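Local coordinates for protein serine protease pet (Escherichia coli, PDB 4OM9) that probably cleaves host proteins such as alpha-fodrin, acting as a secreted serine protease and autotransporter enterotoxin of enteroaggregative strains, at residues W9-L14 / T561-N566; T521-F526 / L571-W576; F316-N321 / S347-N352; I341-G346 / G367-I372. One frame throughout, in Å; residues are numbered along the deposited sequence.

The four contacts fall into two groups. Contacts 1 and 2 touch, their centres about 9 Å apart, and both involve the connection between strands 514-520 and 576-583. Contact 2 lies where this connection leaves and rejoins the strands; contact 1 sets the loop after its helix 552-558 against helix 10-17, in the protease part. Contacts 3 and 4, centres about 5 Å apart, lie in successive rungs of the beta-helix: strands 316-318 and 341-343 are neighbours in one sheet, 348-352 and 368-371 in another. Within each group the segments alternate along the chain; contacts 3 and 4 close before contact 2 opens, and both lie between the segments of contact 1. Centres of different groups are 38 to 46 Å apart, as suits a protease part resting on a long stalk.

Contact 1 of 4, residues W9-L14 / T561-N566; sequences WARDYL and TYKSNN
Lys563 sets its CG beside its own backbone N (chi1 -73°) and then runs fully extended, laying the chain across one face of the Trp9 indole at about a right angle. CD sits over the five-membered ring, 3.6 Å from its centroid, in a CH-pi contact. NZ stands over the six-membered ring, 3.5 Å from that centroid and almost on its normal, a textbook cation-pi pair. A long lysine suits the place because methylenes and charge can each find a ring. Trp9 NE1 is held by Asn555, while Ser564 OG, bonded to Glu551, lies at the ring edge. The contact docks the start of helix 10-17, in the protease part, onto the connection that follows helix 552-558. Asp12 OD2, met from above the carboxylate plane, accepts from Trp9 N at 3.0 Å, tying the first turn to the residue that precedes it. Arg11 CG is anti to its backbone N (chi1 166°); farther out CD comes 3.3 Å from Lys563 O, and one guanidinium face covers Lys563 CA. Arg11 NH1 is 2.9 Å from Tyr562 O, at an angle too poor for a hydrogen bond. A water accepts from Arg11 N and donates to Lys563 O.

Contact 2 of 4, residues T521-F526 / L571-W576; sequences TDHAIF and LSQPDW
Asp575 O is gripped by two donors, Thr521 N from across the contact and Gln573 NE2 from its own segment. The Thr521 N bond to Asp575 O is 3.1 Å long and nearly straight, its donor tilted a little from the carbonyl plane. The Gln573 NE2 bond to the same Asp575 O, 2.8 Å, comes in the carbonyl plane. The second N-H of that amide goes to Thr521 O at 3.0 Å and 175°, on a lone pair. A glutamine suits this buried place: one flat NH2 joins two carbonyls of different segments, while OE1 accepts from Asp570 N and fixes which way the amide is turned. Its CG sits between the backbone N and the carbonyl carbon (chi1 81°), with an extended chain beyond.

His523 and Asp575 meet tip to tip, ring and carboxylate planes 75° apart. The modelled 2.4 Å between His523 NE2 and Asp575 OD2 is too short to trust in detail, though a hydrogen bond there is plausible. As His523 ND1 bonds Asp15 of helix 10-17, the ring lies between two acids, which, if both are charged, may favour a protonated imidazole. Trp576 NE1 reaches back to Gln573 O, bracing the turn. This is the base of an insertion in the beta-helix: strands 514-520 and 576-583 pair antiparallel, and the Thr521 N to Asp575 O bond appears to continue that pairing.

Contact 3 of 4, residues F316-N321 / S347-N352; sequences FIFDEN and STVDWN
Phe318 meets Val349 tip to tip across the interior. From CB, the Phe318 side chain passes to CG, set beside its backbone N (chi1 -66°) and 3.8 Å from Val349 CG2; CD1 and CD2 come as near, CE1 and CE2 scarcely farther, and at the tip CZ meets both CG2 and CG1. The near-equal distances mean that the Val349 methyl CG2 stands over the ring centre, 3.7 Å from the centroid and only 4° off its normal, a CH-pi contact. A branched valine suits the spot, offering one methyl to the face and the other to the rim. Farther along, Phe316 CD2 touches Trp351 CZ3 edge to edge at 4.1 Å, the two side chains crossing at about a right angle. At the turn after strand 316-318, Ser347 OG lies 2.9 Å from Asp319 O, a possible bond, and also receives Lys322 N; a small hydroxyl fits this tight corner. Strands from two different sheets thus face each other over an apolar interior of aromatic and aliphatic side chains, the hallmark of the right-handed parallel beta-helix in these autotransporter passenger domains.

Contact 4 of 4, residues I341-G346 / G367-I372; sequences IDIGKG and GSLNVI
Hydrogen bonding between Ile343 and Gly367 is confined to the backbone: Gly367 N donates to Ile343 O at 3.0 Å and 168°, from well above the carbonyl plane. A weaker CA-H...O contact lies beside it, with Gly367 CA 3.2 Å from Gly344 O. Glycine suits position 367 because, without a side chain, Gly344 O and Ile343 CG2 can both close in; Gly346, with a positive phi, likewise takes a turn conformation that glycine adopts readily. Van der Waals contacts make up the rest. Ile343 holds CG1 beside its backbone N (chi1 -53°), and beyond it CD1 lies 3.3 Å from Ser368 O, a methyl-to-carbonyl contact, and 3.8 Å from Leu369 CB. Ile341 CD1 meets Leu369 CD2 at 4.2 Å, the two side chains crossing at about a right angle, so the delta methyls of isoleucine and leucine meet in the interior. The strand axes, 122° apart, belong to different sheets: strand 341-343 lies between 316-318 and 361-364, and strand 368-371 between 348-352 and 385-388.

Contact 1 of 4, residues W9-L14 / T561-N566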
loop_
_atom_site.group_PDB
_atom_site.type_symbol
_atom_site.label_atom_id
_atom_site.label_comp_id
_atom_site.label_asym_id
_atom_site.label_seq_id
_atom_site.Cartn_x
_atom_site.Cartn_y
_atom_site.Cartn_z
ATOM N N TRP A 9 22.447 -11.092 -9.349
ATOM C CA TRP A 9 21.486 -11.484 -10.374
ATOM C C TRP A 9 21.496 -10.507 -11.546
ATOM O O TRP A 9 21.731 -9.305 -11.381
ATOM C CB TRP A 9 20.082 -11.566 -9.801
ATOM C CG TRP A 9 19.754 -12.865 -9.219
ATOM C CD1 TRP A 9 18.976 -13.836 -9.772
ATOM C CD2 TRP A 9 20.168 -13.354 -7.943
ATOM N NE1 TRP A 9 18.890 -14.905 -8.924
ATOM C CE2 TRP A 9 19.606 -14.630 -7.786
ATOM C CE3 TRP A 9 20.964 -12.833 -6.916
ATOM C CZ2 TRP A 9 19.808 -15.402 -6.645
ATOM C CZ3 TRP A 9 21.165 -13.591 -5.782
ATOM C CH2 TRP A 9 20.596 -14.867 -5.656
ATOM N N ALA A 10 21.223 -11.039 -12.728
ATOM C CA ALA A 10 21.233 -10.261 -13.946
ATOM C C ALA A 10 20.248 -9.089 -13.832
ATOM O O ALA A 10 20.544 -7.968 -14.238
ATOM C CB ALA A 10 20.896 -11.161 -15.136
ATOM N N ARG A 11 19.098 -9.364 -13.225
ATOM C CA ARG A 11 18.008 -8.403 -13.112
ATOM C C ARG A 11 18.395 -7.258 -12.172
ATOM O O ARG A 11 17.824 -6.150 -12.231
ATOM C CB ARG A 11 16.745 -9.129 -12.626
ATOM C CG ARG A 11 15.615 -8.253 -12.145
ATOM C CD ARG A 11 14.405 -9.097 -11.808
ATOM N NE ARG A 11 14.131 -9.095 -10.379
ATOM C CZ ARG A 11 13.020 -9.587 -9.838
ATOM N NH1 ARG A 11 12.082 -10.111 -10.614
ATOM N NH2 ARG A 11 12.836 -9.543 -8.527
ATOM N N ASP A 12 19.390 -7.518 -11.325
ATOM C CA ASP A 12 19.833 -6.520 -10.360
ATOM C C ASP A 12 20.444 -5.270 -11.013
ATOM O O ASP A 12 20.185 -4.145 -10.575
ATOM C CB ASP A 12 20.835 -7.141 -9.385
ATOM C CG ASP A 12 20.185 -8.138 -8.444
ATOM O OD1 ASP A 12 18.960 -8.019 -8.219
ATOM O OD2 ASP A 12 20.895 -9.026 -7.913
ATOM N N TYR A 13 21.258 -5.464 -12.049
ATOM C CA TYR A 13 21.829 -4.333 -12.762
ATOM C C TYR A 13 20.744 -3.495 -13.422
ATOM O O TYR A 13 20.844 -2.275 -13.483
ATOM C CB TYR A 13 22.833 -4.801 -13.818
ATOM C CG TYR A 13 24.077 -5.457 -13.267
ATOM C CD1 TYR A 13 25.181 -4.694 -12.898
ATOM C CD2 TYR A 13 24.155 -6.843 -13.125
ATOM C CE1 TYR A 13 26.337 -5.290 -12.394
ATOM C CE2 TYR A 13 25.294 -7.450 -12.618
ATOM C CZ TYR A 13 26.389 -6.669 -12.260
ATOM O OH TYR A 13 27.527 -7.265 -11.758
ATOM N N LEU A 14 19.715 -4.167 -13.916
ATOM C CA LEU A 14 18.591 -3.531 -14.604
ATOM C C LEU A 14 17.690 -2.779 -13.639
ATOM O O LEU A 14 17.264 -1.663 -13.920
ATOM C CB LEU A 14 17.781 -4.582 -15.341
ATOM C CG LEU A 14 18.189 -5.015 -16.747
ATOM C CD1 LEU A 14 19.659 -4.999 -16.945
ATOM C CD2 LEU A 14 17.653 -6.389 -17.046
ATOM N N THR A 561 12.791 -18.218 -8.244
ATOM C CA THR A 561 12.688 -18.240 -9.704
ATOM C C THR A 561 12.053 -16.957 -10.272
ATOM O O THR A 561 12.217 -16.638 -11.455
ATOM C CB THR A 561 11.877 -19.464 -10.189
ATOM O OG1 THR A 561 10.546 -19.409 -9.656
ATOM C CG2 THR A 561 12.544 -20.760 -9.737
ATOM N N TYR A 562 11.345 -16.213 -9.429
ATOM C CA TYR A 562 10.711 -14.974 -9.861
ATOM C C TYR A 562 11.715 -13.887 -10.322
ATOM O O TYR A 562 11.329 -12.915 -10.975
ATOM C CB TYR A 562 9.830 -14.430 -8.734
ATOM C CG TYR A 562 10.526 -14.245 -7.399
ATOM C CD1 TYR A 562 11.286 -13.112 -7.142
ATOM C CD2 TYR A 562 10.399 -15.194 -6.385
ATOM C CE1 TYR A 562 11.914 -12.937 -5.923
ATOM C CE2 TYR A 562 11.008 -15.018 -5.162
ATOM C CZ TYR A 562 11.770 -13.889 -4.936
ATOM O OH TYR A 562 12.402 -13.703 -3.716
ATOM N N LYS A 563 12.992 -14.081 -9.998
ATOM C CA LYS A 563 14.052 -13.114 -10.296
ATOM C C LYS A 563 14.528 -13.198 -11.728
ATOM O O LYS A 563 15.130 -12.265 -12.235
ATOM C CB LYS A 563 15.263 -13.322 -9.376
ATOM C CG LYS A 563 15.078 -12.892 -7.927
ATOM C CD LYS A 563 16.353 -13.172 -7.126
ATOM C CE LYS A 563 16.371 -12.430 -5.797
ATOM N NZ LYS A 563 17.690 -12.555 -5.099
ATOM N N SER A 564 14.261 -14.316 -12.385
ATOM C CA SER A 564 14.838 -14.550 -13.701
ATOM C C SER A 564 13.793 -15.012 -14.713
ATOM O O SER A 564 14.128 -15.532 -15.779
ATOM C CB SER A 564 15.962 -15.589 -13.596
ATOM O OG SER A 564 16.835 -15.313 -12.504
ATOM N N ASN A 565 12.522 -14.821 -14.388
ATOM C CA ASN A 565 11.459 -15.318 -15.249
ATOM C C ASN A 565 10.947 -14.280 -16.241
ATOM O O ASN A 565 9.896 -14.471 -16.844
ATOM C CB ASN A 565 10.292 -15.849 -14.400
ATOM C CG ASN A 565 9.585 -14.752 -13.586
ATOM O OD1 ASN A 565 9.909 -13.560 -13.683
ATOM N ND2 ASN A 565 8.610 -15.165 -12.776
ATOM N N ASN A 566 11.679 -13.179 -16.393
ATOM C CA ASN A 566 11.288 -12.121 -17.339
ATOM C C ASN A 566 9.844 -11.581 -17.144
ATOM O O ASN A 566 9.224 -11.132 -18.097
ATOM C CB ASN A 566 11.456 -12.630 -18.783
ATOM C CG ASN A 566 11.596 -11.498 -19.808
ATOM O OD1 ASN A 566 12.130 -10.432 -19.512
ATOM N ND2 ASN A 566 11.120 -11.745 -21.021
HETATM O O HOH W 1 18.106 -12.034 -12.787
#

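Contact 2 of 4, residues T521-F526 / L571-W576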
loop_
_atom_site.group_PDB
_atom_site.type_symbol
_atom_site.label_atom_id
_atom_site.label_comp_id
_atom_site.label_asym_id
_atom_site.label_seq_id
_atom_site.Cartn_x
_atom_site.Cartn_y
_atom_site.Cartn_z
ATOM N N THR A 521 5.742 -5.201 -6.027
ATOM C CA THR A 521 6.768 -4.255 -6.473
ATOM C C THR A 521 7.183 -4.562 -7.906
ATOM O O THR A 521 7.412 -5.694 -8.260
ATOM C CB THR A 521 7.949 -4.277 -5.505
ATOM O OG1 THR A 521 7.514 -3.695 -4.268
ATOM C CG2 THR A 521 9.155 -3.486 -6.056
ATOM N N ASP A 522 7.201 -3.554 -8.756
ATOM C CA ASP A 522 7.634 -3.765 -10.142
ATOM C C ASP A 522 9.148 -3.950 -10.250
ATOM O O ASP A 522 9.917 -3.285 -9.554
ATOM C CB ASP A 522 7.210 -2.594 -11.043
ATOM C CG ASP A 522 5.721 -2.318 -10.988
ATOM O OD1 ASP A 522 4.954 -3.185 -11.446
ATOM O OD2 ASP A 522 5.317 -1.238 -10.510
ATOM N N HIS A 523 9.562 -4.863 -11.118
ATOM C CA HIS A 523 10.960 -5.036 -11.426
ATOM C C HIS A 523 11.155 -4.886 -12.919
ATOM O O HIS A 523 10.198 -4.937 -13.709
ATOM C CB HIS A 523 11.486 -6.407 -10.950
ATOM C CG HIS A 523 11.397 -6.603 -9.474
ATOM N ND1 HIS A 523 12.470 -6.411 -8.624
ATOM C CD2 HIS A 523 10.347 -6.927 -8.673
ATOM C CE1 HIS A 523 12.101 -6.636 -7.382
ATOM N NE2 HIS A 523 10.812 -6.945 -7.380
ATOM N N ALA A 524 12.412 -4.679 -13.295
ATOM C CA ALA A 524 12.806 -4.642 -14.684
ATOM C C ALA A 524 12.682 -6.041 -15.259
ATOM O O ALA A 524 12.758 -7.041 -14.531
ATOM C CB ALA A 524 14.245 -4.130 -14.822
ATOM N N ILE A 525 12.497 -6.113 -16.569
ATOM C CA ILE A 525 12.588 -7.382 -17.262
ATOM C C ILE A 525 13.663 -7.254 -18.328
ATOM O O ILE A 525 14.231 -6.185 -18.512
ATOM C CB ILE A 525 11.253 -7.783 -17.892
ATOM C CG1 ILE A 525 10.906 -6.840 -19.051
ATOM C CG2 ILE A 525 10.135 -7.798 -16.829
ATOM C CD1 ILE A 525 9.519 -7.086 -19.613
ATOM N N PHE A 526 13.941 -8.345 -19.024
ATOM C CA PHE A 526 14.980 -8.356 -20.034
ATOM C C PHE A 526 14.426 -7.979 -21.401
ATOM O O PHE A 526 15.150 -7.417 -22.230
ATOM C CB PHE A 526 15.635 -9.728 -20.099
ATOM C CG PHE A 526 16.057 -10.264 -18.757
ATOM C CD1 PHE A 526 17.065 -9.639 -18.031
ATOM C CD2 PHE A 526 15.467 -11.405 -18.237
ATOM C CE1 PHE A 526 17.460 -10.123 -16.807
ATOM C CE2 PHE A 526 15.857 -11.894 -17.023
ATOM C CZ PHE A 526 16.857 -11.250 -16.303
ATOM N N LEU A 571 3.346 -13.265 -8.395
ATOM C CA LEU A 571 2.453 -13.485 -7.259
ATOM C C LEU A 571 3.143 -14.146 -6.048
ATOM O O LEU A 571 2.684 -14.023 -4.911
ATOM C CB LEU A 571 1.267 -14.351 -7.688
ATOM C CG LEU A 571 0.177 -13.690 -8.533
ATOM C CD1 LEU A 571 -0.742 -14.775 -9.055
ATOM C CD2 LEU A 571 -0.597 -12.685 -7.697
ATOM N N SER A 572 4.240 -14.851 -6.298
ATOM C CA SER A 572 4.970 -15.497 -5.236
ATOM C C SER A 572 6.193 -14.696 -4.759
ATOM O O SER A 572 6.953 -15.189 -3.929
ATOM C CB SER A 572 5.418 -16.875 -5.702
ATOM O OG SER A 572 6.454 -16.738 -6.659
ATOM N N GLN A 573 6.405 -13.483 -5.277
ATOM C CA GLN A 573 7.544 -12.686 -4.807
ATOM C C GLN A 573 7.230 -12.164 -3.400
ATOM O O GLN A 573 6.065 -12.031 -3.031
ATOM C CB GLN A 573 7.867 -11.525 -5.765
ATOM C CG GLN A 573 6.968 -10.279 -5.571
ATOM C CD GLN A 573 7.136 -9.247 -6.678
ATOM O OE1 GLN A 573 7.365 -9.598 -7.840
ATOM N NE2 GLN A 573 7.047 -7.976 -6.320
ATOM N N PRO A 574 8.265 -11.862 -2.606
ATOM C CA PRO A 574 7.962 -11.427 -1.239
ATOM C C PRO A 574 7.814 -9.925 -1.122
ATOM O O PRO A 574 7.334 -9.426 -0.109
ATOM C CB PRO A 574 9.187 -11.906 -0.454
ATOM C CG PRO A 574 10.319 -11.729 -1.467
ATOM C CD PRO A 574 9.708 -12.138 -2.794
ATOM N N ASP A 575 8.225 -9.198 -2.152
ATOM C CA ASP A 575 8.290 -7.753 -2.050
ATOM C C ASP A 575 6.997 -7.090 -2.516
ATOM O O ASP A 575 6.729 -6.978 -3.713
ATOM C CB ASP A 575 9.493 -7.211 -2.835
ATOM C CG ASP A 575 9.699 -7.922 -4.172
ATOM O OD1 ASP A 575 9.648 -9.169 -4.199
ATOM O OD2 ASP A 575 9.930 -7.234 -5.191
ATOM N N TRP A 576 6.221 -6.635 -1.537
ATOM C CA TRP A 576 4.922 -6.018 -1.751
ATOM C C TRP A 576 4.827 -4.705 -1.006
ATOM O O TRP A 576 5.203 -4.618 0.183
ATOM C CB TRP A 576 3.773 -6.938 -1.283
ATOM C CG TRP A 576 3.547 -8.109 -2.180
ATOM C CD1 TRP A 576 4.351 -9.201 -2.319
ATOM C CD2 TRP A 576 2.453 -8.301 -3.073
ATOM N NE1 TRP A 576 3.827 -10.057 -3.249
ATOM C CE2 TRP A 576 2.662 -9.530 -3.725
ATOM C CE3 TRP A 576 1.319 -7.541 -3.395
ATOM C CZ2 TRP A 576 1.775 -10.026 -4.673
ATOM C CZ3 TRP A 576 0.448 -8.033 -4.343
ATOM C CH2 TRP A 576 0.679 -9.263 -4.971
#

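Contact 3 of 4, residues F316-N321 / S347-N352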
loop_
_atom_site.group_PDB
_atom_site.type_symbol
_atom_site.label_atom_id
_atom_site.label_comp_id
_atom_site.label_asym_id
_atom_site.label_seq_id
_atom_site.Cartn_x
_atom_site.Cartn_y
_atom_site.Cartn_z
ATOM N N PHE A 316 7.362 29.020 -26.509
ATOM C CA PHE A 316 7.090 30.077 -25.533
ATOM C C PHE A 316 7.685 29.803 -24.164
ATOM O O PHE A 316 7.443 28.753 -23.564
ATOM C CB PHE A 316 5.579 30.293 -25.359
ATOM C CG PHE A 316 4.909 30.968 -26.524
ATOM C CD1 PHE A 316 5.652 31.574 -27.525
ATOM C CD2 PHE A 316 3.516 31.013 -26.602
ATOM C CE1 PHE A 316 5.025 32.207 -28.594
ATOM C CE2 PHE A 316 2.871 31.640 -27.670
ATOM C CZ PHE A 316 3.625 32.242 -28.663
ATOM N N ILE A 317 8.437 30.767 -23.651
ATOM C CA ILE A 317 8.981 30.652 -22.315
ATOM C C ILE A 317 8.571 31.871 -21.522
ATOM O O ILE A 317 8.758 32.994 -21.973
ATOM C CB ILE A 317 10.515 30.516 -22.329
ATOM C CG1 ILE A 317 10.936 29.218 -23.027
ATOM C CG2 ILE A 317 11.090 30.606 -20.908
ATOM C CD1 ILE A 317 12.497 28.964 -23.012
ATOM N N PHE A 318 8.012 31.644 -20.337
ATOM C CA PHE A 318 7.487 32.717 -19.505
ATOM C C PHE A 318 8.261 32.806 -18.211
ATOM O O PHE A 318 8.664 31.785 -17.670
ATOM C CB PHE A 318 6.004 32.491 -19.203
ATOM C CG PHE A 318 5.125 32.587 -20.405
ATOM C CD1 PHE A 318 4.905 31.482 -21.205
ATOM C CD2 PHE A 318 4.524 33.791 -20.743
ATOM C CE1 PHE A 318 4.100 31.586 -22.318
ATOM C CE2 PHE A 318 3.728 33.891 -21.846
ATOM C CZ PHE A 318 3.513 32.793 -22.633
ATOM N N ASP A 319 8.449 34.022 -17.709
ATOM C CA ASP A 319 9.176 34.224 -16.460
ATOM C C ASP A 319 8.287 33.886 -15.269
ATOM O O ASP A 319 7.228 33.282 -15.436
ATOM C CB ASP A 319 9.697 35.662 -16.362
ATOM C CG ASP A 319 8.583 36.684 -16.356
ATOM O OD1 ASP A 319 7.447 36.325 -16.709
ATOM O OD2 ASP A 319 8.841 37.851 -16.001
ATOM N N GLU A 320 8.712 34.286 -14.074
ATOM C CA GLU A 320 8.041 33.879 -12.838
ATOM C C GLU A 320 7.101 34.943 -12.274
ATOM O O GLU A 320 7.281 36.128 -12.525
ATOM C CB GLU A 320 9.083 33.506 -11.779
ATOM C CG GLU A 320 10.036 32.411 -12.214
ATOM C CD GLU A 320 11.118 32.135 -11.183
ATOM O OE1 GLU A 320 11.528 33.079 -10.477
ATOM O OE2 GLU A 320 11.560 30.969 -11.075
ATOM N N ASN A 321 6.100 34.500 -11.515
ATOM C CA ASN A 321 5.203 35.389 -10.773
ATOM C C ASN A 321 4.489 36.450 -11.626
ATOM O O ASN A 321 4.251 37.562 -11.154
ATOM C CB ASN A 321 5.964 36.102 -9.643
ATOM C CG ASN A 321 6.648 35.130 -8.679
ATOM O OD1 ASN A 321 6.025 34.195 -8.161
ATOM N ND2 ASN A 321 7.943 35.348 -8.443
ATOM N N SER A 347 3.519 31.879 -12.142
ATOM C CA SER A 347 2.903 32.553 -13.268
ATOM C C SER A 347 1.685 31.816 -13.792
ATOM O O SER A 347 1.593 30.595 -13.700
ATOM C CB SER A 347 3.915 32.735 -14.406
ATOM O OG SER A 347 4.716 33.892 -14.202
ATOM N N THR A 348 0.754 32.576 -14.352
ATOM C CA THR A 348 -0.385 32.000 -15.045
ATOM C C THR A 348 -0.523 32.567 -16.463
ATOM O O THR A 348 -0.523 33.782 -16.668
ATOM C CB THR A 348 -1.700 32.247 -14.272
ATOM O OG1 THR A 348 -1.663 31.539 -13.024
ATOM C CG2 THR A 348 -2.893 31.778 -15.095
ATOM N N VAL A 349 -0.640 31.663 -17.431
ATOM C CA VAL A 349 -0.879 32.027 -18.814
ATOM C C VAL A 349 -2.298 31.658 -19.273
ATOM O O VAL A 349 -2.605 30.480 -19.473
ATOM C CB VAL A 349 0.127 31.343 -19.748
ATOM C CG1 VAL A 349 -0.139 31.766 -21.165
ATOM C CG2 VAL A 349 1.556 31.689 -19.339
ATOM N N ASP A 350 -3.154 32.662 -19.456
ATOM C CA ASP A 350 -4.487 32.405 -19.993
ATOM C C ASP A 350 -4.368 32.104 -21.477
ATOM O O ASP A 350 -3.980 32.947 -22.290
ATOM C CB ASP A 350 -5.438 33.570 -19.733
ATOM C CG ASP A 350 -5.827 33.672 -18.276
ATOM O OD1 ASP A 350 -5.646 32.684 -17.532
ATOM O OD2 ASP A 350 -6.307 34.733 -17.861
ATOM N N TRP A 351 -4.671 30.865 -21.815
ATOM C CA TRP A 351 -4.396 30.369 -23.140
ATOM C C TRP A 351 -5.699 30.416 -23.912
ATOM O O TRP A 351 -6.506 29.491 -23.836
ATOM C CB TRP A 351 -3.794 28.954 -23.071
ATOM C CG TRP A 351 -3.462 28.363 -24.402
ATOM C CD1 TRP A 351 -4.208 27.451 -25.101
ATOM C CD2 TRP A 351 -2.302 28.648 -25.215
ATOM N NE1 TRP A 351 -3.582 27.153 -26.295
ATOM C CE2 TRP A 351 -2.427 27.867 -26.388
ATOM C CE3 TRP A 351 -1.198 29.488 -25.069
ATOM C CZ2 TRP A 351 -1.462 27.909 -27.408
ATOM C CZ3 TRP A 351 -0.245 29.523 -26.085
ATOM C CH2 TRP A 351 -0.384 28.735 -27.237
ATOM N N ASN A 352 -5.919 31.511 -24.634
ATOM C CA ASN A 352 -7.174 31.672 -25.371
ATOM C C ASN A 352 -6.955 31.675 -26.871
ATOM O O ASN A 352 -7.477 32.503 -27.575
ATOM C CB ASN A 352 -7.917 32.947 -24.954
ATOM C CG ASN A 352 -9.377 32.941 -25.415
ATOM O OD1 ASN A 352 -9.855 31.947 -25.951
ATOM N ND2 ASN A 352 -10.076 34.054 -25.227
#

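Contact 4 of 4, residues I341-G346 / G367-I372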
loop_
_atom_site.group_PDB
_atom_site.type_symbol
_atom_site.label_atom_id
_atom_site.label_comp_id
_atom_site.label_asym_id
_atom_site.label_seq_id
_atom_site.Cartn_x
_atom_site.Cartn_y
_atom_site.Cartn_z
ATOM N N ILE A 341 5.456 25.005 -24.467
ATOM C CA ILE A 341 5.221 26.135 -23.590
ATOM C C ILE A 341 5.902 25.845 -22.254
ATOM O O ILE A 341 5.704 24.780 -21.682
ATOM C CB ILE A 341 3.711 26.387 -23.393
ATOM C CG1 ILE A 341 3.033 26.638 -24.743
ATOM C CG2 ILE A 341 3.471 27.531 -22.406
ATOM C CD1 ILE A 341 1.528 26.903 -24.660
ATOM N N ASP A 342 6.717 26.782 -21.779
ATOM C CA ASP A 342 7.468 26.621 -20.540
ATOM C C ASP A 342 7.134 27.795 -19.633
ATOM O O ASP A 342 7.583 28.908 -19.863
ATOM C CB ASP A 342 8.979 26.544 -20.828
ATOM C CG ASP A 342 9.830 26.296 -19.568
ATOM O OD1 ASP A 342 9.262 26.027 -18.489
ATOM O OD2 ASP A 342 11.090 26.357 -19.664
ATOM N N ILE A 343 6.336 27.547 -18.601
ATOM C CA ILE A 343 5.879 28.627 -17.723
ATOM C C ILE A 343 6.595 28.577 -16.391
ATOM O O ILE A 343 6.614 27.530 -15.725
ATOM C CB ILE A 343 4.351 28.562 -17.442
ATOM C CG1 ILE A 343 3.540 28.492 -18.737
ATOM C CG2 ILE A 343 3.916 29.737 -16.571
ATOM C CD1 ILE A 343 2.054 28.027 -18.500
ATOM N N GLY A 344 7.152 29.723 -16.009
ATOM C CA GLY A 344 7.842 29.880 -14.750
ATOM C C GLY A 344 6.952 29.788 -13.530
ATOM O O GLY A 344 5.740 30.029 -13.591
ATOM N N LYS A 345 7.578 29.421 -12.417
ATOM C CA LYS A 345 6.931 29.319 -11.115
ATOM C C LYS A 345 6.126 30.579 -10.759
ATOM O O LYS A 345 6.611 31.701 -10.914
ATOM C CB LYS A 345 7.998 29.041 -10.043
ATOM C CG LYS A 345 7.500 29.089 -8.613
ATOM C CD LYS A 345 8.635 28.885 -7.626
ATOM C CE LYS A 345 8.819 27.416 -7.278
ATOM N NZ LYS A 345 7.793 26.927 -6.309
ATOM N N GLY A 346 4.890 30.387 -10.300
ATOM C CA GLY A 346 4.072 31.494 -9.815
ATOM C C GLY A 346 3.394 32.327 -10.897
ATOM O O GLY A 346 2.768 33.351 -10.612
ATOM N N GLY A 367 4.699 26.811 -13.532
ATOM C CA GLY A 367 3.519 27.663 -13.570
ATOM C C GLY A 367 2.299 27.075 -14.268
ATOM O O GLY A 367 2.306 25.911 -14.693
ATOM N N SER A 368 1.267 27.905 -14.414
ATOM C CA SER A 368 -0.063 27.473 -14.871
ATOM C C SER A 368 -0.476 27.859 -16.295
ATOM O O SER A 368 -0.492 29.036 -16.645
ATOM C CB SER A 368 -1.140 28.033 -13.929
ATOM O OG SER A 368 -0.861 27.718 -12.583
ATOM N N LEU A 369 -0.851 26.856 -17.086
ATOM C CA LEU A 369 -1.523 27.083 -18.353
ATOM C C LEU A 369 -3.041 26.987 -18.120
ATOM O O LEU A 369 -3.552 25.935 -17.744
ATOM C CB LEU A 369 -1.069 26.070 -19.405
ATOM C CG LEU A 369 -1.515 26.403 -20.831
ATOM C CD1 LEU A 369 -0.928 27.725 -21.269
ATOM C CD2 LEU A 369 -1.133 25.327 -21.819
ATOM N N ASN A 370 -3.743 28.099 -18.305
ATOM C CA ASN A 370 -5.185 28.154 -18.098
ATOM C C ASN A 370 -5.913 28.126 -19.432
ATOM O O ASN A 370 -6.004 29.135 -20.110
ATOM C CB ASN A 370 -5.578 29.405 -17.318
ATOM C CG ASN A 370 -7.066 29.452 -17.008
ATOM O OD1 ASN A 370 -7.747 28.416 -17.007
ATOM N ND2 ASN A 370 -7.583 30.659 -16.748
ATOM N N VAL A 371 -6.419 26.957 -19.806
ATOM C CA VAL A 371 -6.928 26.759 -21.148
ATOM C C VAL A 371 -8.403 27.118 -21.189
ATOM O O VAL A 371 -9.236 26.372 -20.697
ATOM C CB VAL A 371 -6.712 25.325 -21.624
ATOM C CG1 VAL A 371 -6.881 25.243 -23.121
ATOM C CG2 VAL A 371 -5.289 24.831 -21.221
ATOM N N ILE A 372 -8.692 28.272 -21.797
ATOM C CA ILE A 372 -10.036 28.868 -21.840
ATOM C C ILE A 372 -10.934 28.286 -22.938
ATOM O O ILE A 372 -12.161 28.296 -22.810
ATOM C CB ILE A 372 -9.950 30.402 -22.041
ATOM C CG1 ILE A 372 -8.946 31.017 -21.060
ATOM C CG2 ILE A 372 -11.331 31.061 -21.903
ATOM C CD1 ILE A 372 -9.222 30.669 -19.603
#